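Local coordinates for 1-pyrroline-5-carboxylate dehydrogenase (PDB 1UZB), which probably catalyses the NAD-dependent oxidation of glutamate semialdehyde, the open form of 1-pyrroline-5-carboxylate, to glutamate in proline breakdown, at residues 226-230 with 231-235; 295-298 with 299-303; 405-408 with 409-413; 464-467 with 468-471. All coordinates share one frame; numbering follows the deposited sequence.

Interaction 1. Residues 226-230 with 231-235; sequences AGFPP and GVVNF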
ATOM      1  N   ALA A 226      34.522 -13.708  -1.182  1.00  7.46           N
ATOM      2  CA  ALA A 226      33.113 -13.629  -0.798  1.00  6.93           C
ATOM      3  C   ALA A 226      32.485 -15.015  -0.717  1.00  7.00           C
ATOM      4  O   ALA A 226      31.576 -15.246   0.073  1.00  8.06           O
ATOM      5  CB  ALA A 226      32.342 -12.765  -1.791  1.00  7.30           C
ATOM      6  N   GLY A 227      32.956 -15.925  -1.561  1.00  7.02           N
ATOM      7  CA  GLY A 227      32.438 -17.280  -1.524  1.00  7.44           C
ATOM      8  C   GLY A 227      31.477 -17.714  -2.611  1.00  6.66           C
ATOM      9  O   GLY A 227      30.698 -18.641  -2.399  1.00  7.43           O
ATOM     10  N   PHE A 228      31.496 -17.058  -3.765  1.00  7.04           N
ATOM     11  CA  PHE A 228      30.616 -17.487  -4.847  1.00  7.26           C
ATOM     12  C   PHE A 228      30.977 -18.935  -5.174  1.00  7.71           C
ATOM     13  O   PHE A 228      32.153 -19.278  -5.288  1.00  8.91           O
ATOM     14  CB  PHE A 228      30.808 -16.609  -6.084  1.00  6.91           C
ATOM     15  CG  PHE A 228      30.097 -15.287  -6.003  1.00  7.22           C
ATOM     16  CD1 PHE A 228      28.740 -15.195  -6.288  1.00  8.88           C
ATOM     17  CD2 PHE A 228      30.778 -14.138  -5.613  1.00  8.53           C
ATOM     18  CE1 PHE A 228      28.068 -13.980  -6.184  1.00  9.26           C
ATOM     19  CE2 PHE A 228      30.115 -12.916  -5.505  1.00  9.63           C
ATOM     20  CZ  PHE A 228      28.758 -12.838  -5.792  1.00  9.64           C
ATOM     21  N   PRO A 229      29.968 -19.809  -5.305  1.00  7.65           N
ATOM     22  CA  PRO A 229      30.229 -21.218  -5.617  1.00  8.36           C
ATOM     23  C   PRO A 229      31.034 -21.388  -6.901  1.00  8.03           C
ATOM     24  O   PRO A 229      30.962 -20.560  -7.809  1.00  7.08           O
ATOM     25  CB  PRO A 229      28.828 -21.810  -5.735  1.00  8.51           C
ATOM     26  CG  PRO A 229      28.029 -20.965  -4.781  1.00  8.56           C
ATOM     27  CD  PRO A 229      28.531 -19.575  -5.071  1.00  8.25           C
ATOM     28  N   PRO A 230      31.814 -22.474  -6.996  1.00  8.31           N
ATOM     29  CA  PRO A 230      32.620 -22.713  -8.194  1.00  8.45           C
ATOM     30  C   PRO A 230      31.791 -22.665  -9.474  1.00  7.13           C
ATOM     31  O   PRO A 230      30.714 -23.260  -9.549  1.00  8.43           O
ATOM     32  CB  PRO A 230      33.204 -24.099  -7.941  1.00  8.83           C
ATOM     33  CG  PRO A 230      33.340 -24.133  -6.448  1.00 12.24           C
ATOM     34  CD  PRO A 230      32.029 -23.536  -5.997  1.00 10.07           C
ATOM     35  N   GLY A 231      32.302 -21.946 -10.468  1.00  8.07           N
ATOM     36  CA  GLY A 231      31.617 -21.843 -11.744  1.00  6.05           C
ATOM     37  C   GLY A 231      30.614 -20.710 -11.898  1.00  6.19           C
ATOM     38  O   GLY A 231      30.249 -20.376 -13.023  1.00  6.13           O
ATOM     39  N   VAL A 232      30.165 -20.117 -10.795  1.00  6.57           N
ATOM     40  CA  VAL A 232      29.186 -19.037 -10.883  1.00  5.30           C
ATOM     41  C   VAL A 232      29.754 -17.814 -11.610  1.00  6.72           C
ATOM     42  O   VAL A 232      29.063 -17.202 -12.424  1.00  6.26           O
ATOM     43  CB  VAL A 232      28.655 -18.673  -9.479  1.00  3.93           C
ATOM     44  CG1 VAL A 232      27.727 -17.473  -9.555  1.00  4.78           C
ATOM     45  CG2 VAL A 232      27.899 -19.866  -8.906  1.00  7.05           C
ATOM     46  N   VAL A 233      31.004 -17.464 -11.318  1.00  5.51           N
ATOM     47  CA  VAL A 233      31.681 -16.360 -12.000  1.00  5.74           C
ATOM     48  C   VAL A 233      33.057 -16.855 -12.441  1.00  5.48           C
ATOM     49  O   VAL A 233      33.776 -17.510 -11.669  1.00  6.57           O
ATOM     50  CB  VAL A 233      31.843 -15.094 -11.112  1.00  6.30           C
ATOM     51  CG1 VAL A 233      30.480 -14.436 -10.893  1.00  6.96           C
ATOM     52  CG2 VAL A 233      32.505 -15.446  -9.792  1.00  7.19           C
ATOM     53  N   ASN A 234      33.415 -16.541 -13.683  1.00  5.98           N
ATOM     54  CA  ASN A 234      34.681 -16.976 -14.260  1.00  5.96           C
ATOM     55  C   ASN A 234      35.367 -15.798 -14.945  1.00  6.63           C
ATOM     56  O   ASN A 234      34.717 -14.967 -15.587  1.00  7.24           O
ATOM     57  CB  ASN A 234      34.411 -18.121 -15.238  1.00  7.67           C
ATOM     58  CG  ASN A 234      33.617 -19.253 -14.592  1.00  6.27           C
ATOM     59  OD1 ASN A 234      34.177 -20.137 -13.939  1.00  6.84           O
ATOM     60  ND2 ASN A 234      32.300 -19.208 -14.749  1.00  6.59           N
ATOM     61  N   PHE A 235      36.687 -15.746 -14.795  1.00  7.40           N
ATOM     62  CA  PHE A 235      37.535 -14.670 -15.306  1.00  6.88           C
ATOM     63  C   PHE A 235      38.425 -15.147 -16.452  1.00  7.27           C
ATOM     64  O   PHE A 235      39.316 -15.974 -16.243  1.00  7.11           O
ATOM     65  CB  PHE A 235      38.382 -14.172 -14.129  1.00  8.20           C
ATOM     66  CG  PHE A 235      39.333 -13.059 -14.461  1.00  7.04           C
ATOM     67  CD1 PHE A 235      40.699 -13.226 -14.255  1.00  7.33           C
ATOM     68  CD2 PHE A 235      38.871 -11.827 -14.908  1.00  7.73           C
ATOM     69  CE1 PHE A 235      41.589 -12.187 -14.480  1.00  7.21           C
ATOM     70  CE2 PHE A 235      39.756 -10.776 -15.137  1.00  8.54           C
ATOM     71  CZ  PHE A 235      41.118 -10.959 -14.921  1.00  6.87           C
TER
HETATM   72  O   HOH W   1      32.581 -18.670  -8.869  1.00  8.17           O

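Interaction 2. Residues 295-298 with 299-303; sequences IIVD and ETADF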
ATOM      1  N   ILE A 295      26.065  19.121 -25.152  1.00  5.10           N
ATOM      2  CA  ILE A 295      25.538  19.986 -24.115  1.00  4.88           C
ATOM      3  C   ILE A 295      25.136  21.239 -24.884  1.00  5.28           C
ATOM      4  O   ILE A 295      25.936  21.800 -25.650  1.00  5.66           O
ATOM      5  CB  ILE A 295      26.581  20.394 -23.057  1.00  4.88           C
ATOM      6  CG1 ILE A 295      26.898  19.198 -22.150  1.00  4.91           C
ATOM      7  CG2 ILE A 295      26.043  21.569 -22.234  1.00  6.26           C
ATOM      8  CD1 ILE A 295      27.982  19.464 -21.134  1.00  6.72           C
ATOM      9  N   ILE A 296      23.888  21.646 -24.708  1.00  4.67           N
ATOM     10  CA  ILE A 296      23.353  22.842 -25.339  1.00  5.12           C
ATOM     11  C   ILE A 296      23.361  23.952 -24.304  1.00  5.06           C
ATOM     12  O   ILE A 296      23.009  23.721 -23.150  1.00  5.12           O
ATOM     13  CB  ILE A 296      21.875  22.662 -25.761  1.00  4.22           C
ATOM     14  CG1 ILE A 296      21.750  21.608 -26.864  1.00  5.21           C
ATOM     15  CG2 ILE A 296      21.296  24.005 -26.216  1.00  5.38           C
ATOM     16  CD1 ILE A 296      20.311  21.232 -27.183  1.00  4.57           C
ATOM     17  N   VAL A 297      23.767  25.149 -24.706  1.00  5.09           N
ATOM     18  CA  VAL A 297      23.733  26.287 -23.797  1.00  5.16           C
ATOM     19  C   VAL A 297      23.052  27.431 -24.537  1.00  6.34           C
ATOM     20  O   VAL A 297      23.435  27.753 -25.661  1.00  6.60           O
ATOM     21  CB  VAL A 297      25.137  26.764 -23.365  1.00  3.70           C
ATOM     22  CG1 VAL A 297      24.997  27.872 -22.325  1.00  6.20           C
ATOM     23  CG2 VAL A 297      25.939  25.609 -22.796  1.00  5.66           C
ATOM     24  N   ASP A 298      22.019  28.024 -23.938  1.00  6.63           N
ATOM     25  CA  ASP A 298      21.367  29.155 -24.589  1.00  7.61           C
ATOM     26  C   ASP A 298      21.730  30.455 -23.877  1.00  7.58           C
ATOM     27  O   ASP A 298      22.452  30.443 -22.880  1.00  7.27           O
ATOM     28  CB  ASP A 298      19.839  28.973 -24.713  1.00  8.26           C
ATOM     29  CG  ASP A 298      19.110  28.976 -23.384  1.00  7.78           C
ATOM     30  OD1 ASP A 298      19.529  29.689 -22.451  1.00  8.12           O
ATOM     31  OD2 ASP A 298      18.078  28.276 -23.295  1.00  8.52           O
ATOM     32  N   GLU A 299      21.238  31.578 -24.391  1.00  9.11           N
ATOM     33  CA  GLU A 299      21.578  32.879 -23.825  1.00  9.80           C
ATOM     34  C   GLU A 299      21.070  33.195 -22.423  1.00  9.06           C
ATOM     35  O   GLU A 299      21.508  34.173 -21.821  1.00  9.60           O
ATOM     36  CB  GLU A 299      21.143  33.997 -24.779  1.00 13.13           C
ATOM     37  CG  GLU A 299      19.638  34.110 -24.969  1.00 17.59           C
ATOM     38  CD  GLU A 299      19.257  35.225 -25.923  1.00 21.08           C
ATOM     39  OE1 GLU A 299      19.710  35.195 -27.087  1.00 25.53           O
ATOM     40  OE2 GLU A 299      18.505  36.132 -25.511  1.00 23.87           O
ATOM     41  N   THR A 300      20.168  32.375 -21.894  1.00  8.65           N
ATOM     42  CA  THR A 300      19.624  32.623 -20.556  1.00  7.29           C
ATOM     43  C   THR A 300      20.380  31.884 -19.460  1.00  8.01           C
ATOM     44  O   THR A 300      20.100  32.065 -18.275  1.00  7.98           O
ATOM     45  CB  THR A 300      18.153  32.180 -20.452  1.00  7.42           C
ATOM     46  OG1 THR A 300      18.089  30.747 -20.416  1.00  7.96           O
ATOM     47  CG2 THR A 300      17.355  32.695 -21.635  1.00  8.92           C
ATOM     48  N   ALA A 301      21.338  31.053 -19.848  1.00  7.69           N
ATOM     49  CA  ALA A 301      22.094  30.260 -18.888  1.00  8.41           C
ATOM     50  C   ALA A 301      23.092  31.014 -18.023  1.00  8.12           C
ATOM     51  O   ALA A 301      23.462  32.151 -18.307  1.00  8.92           O
ATOM     52  CB  ALA A 301      22.821  29.142 -19.625  1.00  8.77           C
ATOM     53  N   ASP A 302      23.502  30.359 -16.943  1.00  8.26           N
ATOM     54  CA  ASP A 302      24.531  30.887 -16.059  1.00  7.61           C
ATOM     55  C   ASP A 302      25.779  30.418 -16.813  1.00  7.61           C
ATOM     56  O   ASP A 302      26.148  29.243 -16.762  1.00  7.41           O
ATOM     57  CB  ASP A 302      24.436  30.224 -14.680  1.00  8.90           C
ATOM     58  CG  ASP A 302      25.566  30.626 -13.752  1.00 11.10           C
ATOM     59  OD1 ASP A 302      25.374  30.523 -12.520  1.00 13.11           O
ATOM     60  OD2 ASP A 302      26.644  31.029 -14.242  1.00 10.12           O
ATOM     61  N   PHE A 303      26.401  31.335 -17.545  1.00  7.17           N
ATOM     62  CA  PHE A 303      27.567  31.013 -18.364  1.00  6.96           C
ATOM     63  C   PHE A 303      28.759  30.441 -17.609  1.00  7.49           C
ATOM     64  O   PHE A 303      29.483  29.600 -18.140  1.00  7.99           O
ATOM     65  CB  PHE A 303      27.998  32.250 -19.156  1.00  8.61           C
ATOM     66  CG  PHE A 303      26.944  32.769 -20.105  1.00  8.64           C
ATOM     67  CD1 PHE A 303      26.908  34.120 -20.442  1.00 10.04           C
ATOM     68  CD2 PHE A 303      26.000  31.916 -20.675  1.00  9.47           C
ATOM     69  CE1 PHE A 303      25.955  34.616 -21.326  1.00 10.76           C
ATOM     70  CE2 PHE A 303      25.038  32.404 -21.566  1.00  9.75           C
ATOM     71  CZ  PHE A 303      25.017  33.757 -21.891  1.00  9.88           C
TER

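Interaction 3. Residues 405-408 with 409-413; sequences TEVP and PKARI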
ATOM      1  N   THR A 405      36.147  24.831 -33.085  1.00  6.68           N
ATOM      2  CA  THR A 405      34.919  25.609 -33.111  1.00  7.70           C
ATOM      3  C   THR A 405      34.431  25.821 -34.543  1.00  7.69           C
ATOM      4  O   THR A 405      35.120  25.459 -35.502  1.00  7.79           O
ATOM      5  CB  THR A 405      35.080  26.959 -32.374  1.00  8.78           C
ATOM      6  OG1 THR A 405      33.784  27.532 -32.168  1.00  9.09           O
ATOM      7  CG2 THR A 405      35.951  27.922 -33.164  1.00 10.06           C
ATOM      8  N   GLU A 406      33.237  26.396 -34.677  1.00  7.34           N
ATOM      9  CA  GLU A 406      32.607  26.615 -35.982  1.00  8.28           C
ATOM     10  C   GLU A 406      32.578  25.280 -36.733  1.00  8.51           C
ATOM     11  O   GLU A 406      32.757  25.221 -37.951  1.00  9.92           O
ATOM     12  CB  GLU A 406      33.369  27.668 -36.800  1.00 10.69           C
ATOM     13  CG  GLU A 406      33.370  29.089 -36.210  1.00 11.76           C
ATOM     14  CD  GLU A 406      32.007  29.777 -36.231  1.00 14.71           C
ATOM     15  OE1 GLU A 406      31.096  29.315 -36.949  1.00 15.28           O
ATOM     16  OE2 GLU A 406      31.853  30.804 -35.532  1.00 16.70           O
ATOM     17  N   VAL A 407      32.334  24.206 -35.992  1.00  7.33           N
ATOM     18  CA  VAL A 407      32.292  22.874 -36.576  1.00  7.39           C
ATOM     19  C   VAL A 407      30.957  22.575 -37.251  1.00  7.83           C
ATOM     20  O   VAL A 407      29.894  22.781 -36.662  1.00  8.28           O
ATOM     21  CB  VAL A 407      32.540  21.792 -35.502  1.00  7.02           C
ATOM     22  CG1 VAL A 407      32.543  20.416 -36.145  1.00  8.12           C
ATOM     23  CG2 VAL A 407      33.857  22.052 -34.790  1.00  8.29           C
ATOM     24  N   PRO A 408      30.992  22.105 -38.509  1.00  8.45           N
ATOM     25  CA  PRO A 408      29.740  21.788 -39.206  1.00  7.39           C
ATOM     26  C   PRO A 408      29.080  20.604 -38.502  1.00  8.48           C
ATOM     27  O   PRO A 408      29.755  19.640 -38.141  1.00  8.49           O
ATOM     28  CB  PRO A 408      30.210  21.426 -40.613  1.00  9.42           C
ATOM     29  CG  PRO A 408      31.438  22.263 -40.779  1.00  9.12           C
ATOM     30  CD  PRO A 408      32.129  22.091 -39.443  1.00  9.26           C
ATOM     31  N   PRO A 409      27.754  20.658 -38.307  1.00  7.73           N
ATOM     32  CA  PRO A 409      27.045  19.563 -37.634  1.00  8.56           C
ATOM     33  C   PRO A 409      27.297  18.167 -38.203  1.00  8.87           C
ATOM     34  O   PRO A 409      27.288  17.186 -37.465  1.00  9.04           O
ATOM     35  CB  PRO A 409      25.581  19.977 -37.750  1.00 10.64           C
ATOM     36  CG  PRO A 409      25.653  21.471 -37.714  1.00 11.33           C
ATOM     37  CD  PRO A 409      26.828  21.760 -38.627  1.00  8.56           C
ATOM     38  N   LYS A 410      27.521  18.075 -39.511  1.00  9.25           N
ATOM     39  CA  LYS A 410      27.746  16.779 -40.140  1.00 10.88           C
ATOM     40  C   LYS A 410      29.211  16.408 -40.361  1.00  9.92           C
ATOM     41  O   LYS A 410      29.513  15.414 -41.022  1.00 10.18           O
ATOM     42  CB  LYS A 410      26.971  16.705 -41.460  1.00 13.64           C
ATOM     43  CG  LYS A 410      25.458  16.790 -41.270  1.00 17.41           C
ATOM     44  CD  LYS A 410      24.711  16.627 -42.583  1.00 20.64           C
ATOM     45  CE  LYS A 410      23.208  16.760 -42.380  1.00 22.92           C
ATOM     46  NZ  LYS A 410      22.666  15.726 -41.454  1.00 24.17           N
ATOM     47  N   ALA A 411      30.122  17.198 -39.804  1.00  7.98           N
ATOM     48  CA  ALA A 411      31.549  16.912 -39.925  1.00  8.66           C
ATOM     49  C   ALA A 411      31.840  15.612 -39.182  1.00  7.85           C
ATOM     50  O   ALA A 411      31.132  15.263 -38.237  1.00  8.57           O
ATOM     51  CB  ALA A 411      32.362  18.039 -39.323  1.00  9.17           C
ATOM     52  N   ARG A 412      32.878  14.894 -39.594  1.00  7.37           N
ATOM     53  CA  ARG A 412      33.210  13.646 -38.925  1.00  6.65           C
ATOM     54  C   ARG A 412      33.448  13.844 -37.426  1.00  6.56           C
ATOM     55  O   ARG A 412      33.017  13.020 -36.619  1.00  6.69           O
ATOM     56  CB  ARG A 412      34.437  13.002 -39.572  1.00  6.61           C
ATOM     57  CG  ARG A 412      34.221  12.599 -41.022  1.00  8.35           C
ATOM     58  CD  ARG A 412      35.399  11.800 -41.541  1.00  7.85           C
ATOM     59  NE  ARG A 412      35.574  10.558 -40.791  1.00  9.09           N
ATOM     60  CZ  ARG A 412      36.646   9.775 -40.876  1.00  9.30           C
ATOM     61  NH1 ARG A 412      36.718   8.666 -40.153  1.00 10.62           N
ATOM     62  NH2 ARG A 412      37.648  10.103 -41.682  1.00 11.62           N
ATOM     63  N   ILE A 413      34.124  14.928 -37.044  1.00  6.71           N
ATOM     64  CA  ILE A 413      34.380  15.152 -35.624  1.00  7.77           C
ATOM     65  C   ILE A 413      33.124  15.547 -34.850  1.00  7.48           C
ATOM     66  O   ILE A 413      33.154  15.637 -33.623  1.00  7.70           O
ATOM     67  CB  ILE A 413      35.480  16.218 -35.375  1.00  6.55           C
ATOM     68  CG1 ILE A 413      35.092  17.560 -35.992  1.00  7.63           C
ATOM     69  CG2 ILE A 413      36.811  15.714 -35.915  1.00  7.41           C
ATOM     70  CD1 ILE A 413      35.948  18.714 -35.501  1.00  9.64           C
TER

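Interaction 4. Residues 464-467 with 468-471; sequences FHVG and NLYF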
ATOM      1  N   PHE A 464      14.742  16.239 -26.629  1.00  6.87           N
ATOM      2  CA  PHE A 464      16.187  16.005 -26.753  1.00  6.12           C
ATOM      3  C   PHE A 464      16.261  14.483 -26.585  1.00  5.61           C
ATOM      4  O   PHE A 464      16.213  13.969 -25.461  1.00  5.82           O
ATOM      5  CB  PHE A 464      16.925  16.724 -25.621  1.00  5.60           C
ATOM      6  CG  PHE A 464      18.419  16.839 -25.821  1.00  4.64           C
ATOM      7  CD1 PHE A 464      19.143  15.861 -26.505  1.00  6.17           C
ATOM      8  CD2 PHE A 464      19.117  17.900 -25.243  1.00  4.97           C
ATOM      9  CE1 PHE A 464      20.539  15.940 -26.599  1.00  5.53           C
ATOM     10  CE2 PHE A 464      20.509  17.983 -25.334  1.00  5.41           C
ATOM     11  CZ  PHE A 464      21.216  17.001 -26.010  1.00  4.93           C
ATOM     12  N   HIS A 465      16.380  13.770 -27.703  1.00  5.44           N
ATOM     13  CA  HIS A 465      16.340  12.309 -27.696  1.00  6.51           C
ATOM     14  C   HIS A 465      17.570  11.530 -27.254  1.00  5.89           C
ATOM     15  O   HIS A 465      18.282  10.938 -28.068  1.00  6.70           O
ATOM     16  CB  HIS A 465      15.882  11.813 -29.078  1.00  8.91           C
ATOM     17  CG  HIS A 465      15.296  10.434 -29.065  1.00 10.16           C
ATOM     18  ND1 HIS A 465      14.184  10.104 -28.320  1.00 11.79           N
ATOM     19  CD2 HIS A 465      15.662   9.300 -29.714  1.00 11.21           C
ATOM     20  CE1 HIS A 465      13.891   8.830 -28.508  1.00 12.92           C
ATOM     21  NE2 HIS A 465      14.772   8.319 -29.348  1.00 11.08           N
ATOM     22  N   VAL A 466      17.796  11.519 -25.944  1.00  4.73           N
ATOM     23  CA  VAL A 466      18.903  10.779 -25.352  1.00  5.20           C
ATOM     24  C   VAL A 466      18.351  10.055 -24.129  1.00  4.47           C
ATOM     25  O   VAL A 466      17.378  10.504 -23.521  1.00  5.09           O
ATOM     26  CB  VAL A 466      20.072  11.709 -24.931  1.00  4.07           C
ATOM     27  CG1 VAL A 466      20.713  12.331 -26.165  1.00  5.39           C
ATOM     28  CG2 VAL A 466      19.578  12.785 -23.987  1.00  6.04           C
ATOM     29  N   GLY A 467      18.971   8.935 -23.775  1.00  3.40           N
ATOM     30  CA  GLY A 467      18.502   8.161 -22.638  1.00  3.97           C
ATOM     31  C   GLY A 467      18.769   8.781 -21.280  1.00  3.90           C
ATOM     32  O   GLY A 467      18.057   8.492 -20.318  1.00  3.73           O
ATOM     33  N   ASN A 468      19.802   9.614 -21.194  1.00  3.67           N
ATOM     34  CA  ASN A 468      20.166  10.278 -19.944  1.00  3.73           C
ATOM     35  C   ASN A 468      20.403  11.752 -20.229  1.00  4.14           C
ATOM     36  O   ASN A 468      21.414  12.130 -20.829  1.00  4.44           O
ATOM     37  CB  ASN A 468      21.426   9.650 -19.337  1.00  4.61           C
ATOM     38  CG  ASN A 468      21.142   8.327 -18.651  1.00  4.29           C
ATOM     39  OD1 ASN A 468      20.986   7.285 -19.299  1.00  5.26           O
ATOM     40  ND2 ASN A 468      21.053   8.367 -17.325  1.00  5.52           N
ATOM     41  N   LEU A 469      19.457  12.572 -19.780  1.00  4.08           N
ATOM     42  CA  LEU A 469      19.484  14.012 -19.995  1.00  4.39           C
ATOM     43  C   LEU A 469      19.668  14.756 -18.676  1.00  4.25           C
ATOM     44  O   LEU A 469      19.054  14.401 -17.672  1.00  4.64           O
ATOM     45  CB  LEU A 469      18.171  14.420 -20.665  1.00  4.85           C
ATOM     46  CG  LEU A 469      17.914  15.872 -21.073  1.00  4.24           C
ATOM     47  CD1 LEU A 469      18.964  16.350 -22.067  1.00  4.87           C
ATOM     48  CD2 LEU A 469      16.521  15.964 -21.685  1.00  6.13           C
ATOM     49  N   TYR A 470      20.504  15.789 -18.687  1.00  4.12           N
ATOM     50  CA  TYR A 470      20.790  16.555 -17.480  1.00  4.06           C
ATOM     51  C   TYR A 470      20.658  18.053 -17.712  1.00  3.21           C
ATOM     52  O   TYR A 470      21.147  18.577 -18.724  1.00  4.54           O
ATOM     53  CB  TYR A 470      22.208  16.257 -16.992  1.00  4.41           C
ATOM     54  CG  TYR A 470      22.498  14.786 -16.808  1.00  4.76           C
ATOM     55  CD1 TYR A 470      22.875  13.983 -17.888  1.00  4.82           C
ATOM     56  CD2 TYR A 470      22.386  14.193 -15.553  1.00  5.01           C
ATOM     57  CE1 TYR A 470      23.136  12.617 -17.715  1.00  5.39           C
ATOM     58  CE2 TYR A 470      22.643  12.844 -15.370  1.00  5.44           C
ATOM     59  CZ  TYR A 470      23.018  12.059 -16.450  1.00  5.91           C
ATOM     60  OH  TYR A 470      23.281  10.721 -16.259  1.00  7.16           O
ATOM     61  N   PHE A 471      20.013  18.743 -16.772  1.00  4.09           N
ATOM     62  CA  PHE A 471      19.830  20.185 -16.878  1.00  3.45           C
ATOM     63  C   PHE A 471      20.633  20.947 -15.828  1.00  3.89           C
ATOM     64  O   PHE A 471      20.529  20.679 -14.626  1.00  4.73           O
ATOM     65  CB  PHE A 471      18.354  20.573 -16.734  1.00  4.84           C
ATOM     66  CG  PHE A 471      17.450  19.959 -17.759  1.00  4.35           C
ATOM     67  CD1 PHE A 471      17.910  19.661 -19.040  1.00  4.60           C
ATOM     68  CD2 PHE A 471      16.116  19.712 -17.453  1.00  5.02           C
ATOM     69  CE1 PHE A 471      17.050  19.130 -19.999  1.00  3.99           C
ATOM     70  CE2 PHE A 471      15.249  19.183 -18.401  1.00  3.51           C
ATOM     71  CZ  PHE A 471      15.716  18.891 -19.681  1.00  4.17           C
TER

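Interaction 1. Residues 226-230 with 231-235
P229 and V232 show how a tight turn can hold itself by one backbone bond and by its own side chains. The polar part centres on P229 O, which accepts the N-H of V232 at 3.1 Å in a nearly straight bond (164°); the donor lies tilted from the carbonyl plane. Water 1 is a second partner of this oxygen, 2.7 Å from P229 O, and itself accepts the N-H of V233 at 3.2 Å from V233 N, so it joins the turn to the start of the strand. Farther on, N234 reaches back with ND2 to G231 O over 2.9 Å, approaching from above the carbonyl plane, while the same amide also bonds V204 and, through OD1, G43.

V232 carries most of the apolar part. V232 CG1, anti to the backbone N (chi1 175°), meets CD1 of the F228 ring at 4.1 Å, whereas V232 CG2 lies against the pyrrolidine ring, 3.8 Å from P229 CB. CG2 of V233 comes to 4.2 Å from F228 CB. W90 of helix 73-90 and V198 of helix 188-199 close over F228 and V232.

Backbone shape completes the account. Helix 213-226 ends in a Schellman motif at G227, and P229 to V232 form a type II beta turn with the classic proline-glycine centre; at G231 a side chain would collide with P230 O. Strand 233-235 then runs parallel to strand 203-207, a beta-alpha-beta crossover of the Rossmann-like kind found in the cofactor domain of aldehyde dehydrogenases.

Interaction 2. Residues 295-298 with 299-303
D298 and T300 are joined by two bonds to a single carboxylate oxygen. The hydroxyl OG1 of T300 donates to D298 OD1 at 2.7 Å on the syn side, and the backbone N of T300 meets the same OD1 at 2.8 Å on the anti side, which makes an Asx turn. With chi1 at 67°, CG of D298 sits between its own backbone N and carbonyl carbon, from where OD1 can face the chain two residues on. The other oxygen, OD2, is bonded by S451 and H456. A lysine in place of D298 would probably leave the hydroxyl and N-H of T300 without the oxygen that takes both, and S451 and H456 without their carboxylate partner.

The backbone adds a type I turn from D298 to A301, in which A301 N donates to D298 O at 3.3 Å from well above the carbonyl plane. That same oxygen, D298 O, lies at the edge of the F303 ring, 3.5 Å from F303 CE2. The packing is apolar: CG1 of V297 rests on A301 CB at 3.7 Å.

The turn links strand 293-297 to helix 303-315, N-capped by D302. V297 and F303 lean on helix 332-346, and D298 touches F431 of helix 431-439.

Interaction 3. Residues 405-408 with 409-413
P409 follows P408 in a type I beta turn, P408 to A411, which reverses the chain in the connection between strands 402-405 and 422-428. The first corner belongs to P409, whose ring holds phi at -52°, well suited to that position. P409 CD lies 3.9 Å from P408 CB, so two pyrrolidine rings follow each other across the peptide. P409 O is taken by the side chain of Q415.

K410 is the second corner; its CB points away from residues 405-408, and its ammonium group forms a salt bridge with D440.

A411 closes the turn. A411 N donates to P408 O at 3.0 Å with an N-H angle of 164°, the donor standing above the carbonyl plane rather than on a lone pair. A411 CB points inward, 4.0 Å from V407 CG1 and 4.1 Å from P408 CD, and thus fills the corner between the two limbs.

At R412 the side chain leaves the contact, its guanidinium paired with E416. The backbone N-H groups of R412 and I413 each bond one carboxylate oxygen of E382, which fixes the chain as it departs from the turn.

I413 brings the apolar part back to V407. I413 O is bonded by K292 and S424, while the side chain turns inward: chi1 of 59° places I413 CG1 between its backbone N and carbonyl carbon, 3.8 Å from V407 CG1. Beyond it, the terminal methyl CD1 of I413 touches both branches of the valine, 3.9 Å from V407 CG1 and 4.0 Å from V407 CG2.

Interaction 4. Residues 464-467 with 468-471
F464, whose ring lies against L469, has a carbonyl oxygen held by two donors: V466 N bonds F464 O at 3.0 Å round an inverse gamma turn centred on H465, and K510 of the third subunit reaches the same oxygen with its NZ. The chain thus bends sharply as it leaves helix 454-463, and the bend returns the phenylalanine ring to the strand that follows. There the methyl CD1 of L469 sits over one face of the ring in a CH-pi contact, 4.0 Å from the F464 ring centroid and 29° off its normal. L469 CD1 leans toward the rim, 3.5 Å from F464 CD2. The leucine reaches it with CG anti to the backbone N (chi1 -178°).

Helix 454-463 joins strand 446-450 to the parallel strand 468-471 in a beta-alpha-beta unit, and beyond strand 468-471 a strand of the third subunit pairs in parallel, carrying the sheet across the interface.

On the polar side, N468 bonds P484 O through ND2 and the N-H of G486 through OD1; a weak bond also runs from N468 ND2 to Y470 OH at 3.4 Å. A leucine in place of N468 would probably leave the P484 carbonyl and the G486 N-H without these partners. G467 O, 3.3 Å from N468 OD1, is an acceptor too, and K496 NZ bonds it. An apolar contact accompanies these bonds: V466 CG2 packs 4.0 Å from L469 CB.

Followed from the N terminus, the four contacts come in series; none nests within or crosses another. Interaction 1 closes the step from helix 213-226 into strand 233-235, in a different sheet from the rest and on the other side of the chain's centre, about 49 Å from interaction 2 between centres. The remaining three gather round the seven-stranded sheet. Interaction 2 turns the chain from strand 293-297 into helix 303-315, interaction 3 bends the connection between strands 402-405 and 422-428, and interaction 4 leads from helix 454-463 into strand 468-471. Interactions 2 and 4 touch directly, with I296 CD1 3.7 Å from F464 CE2, whereas interaction 3 stays about 12 Å from interaction 2 at the nearest atoms.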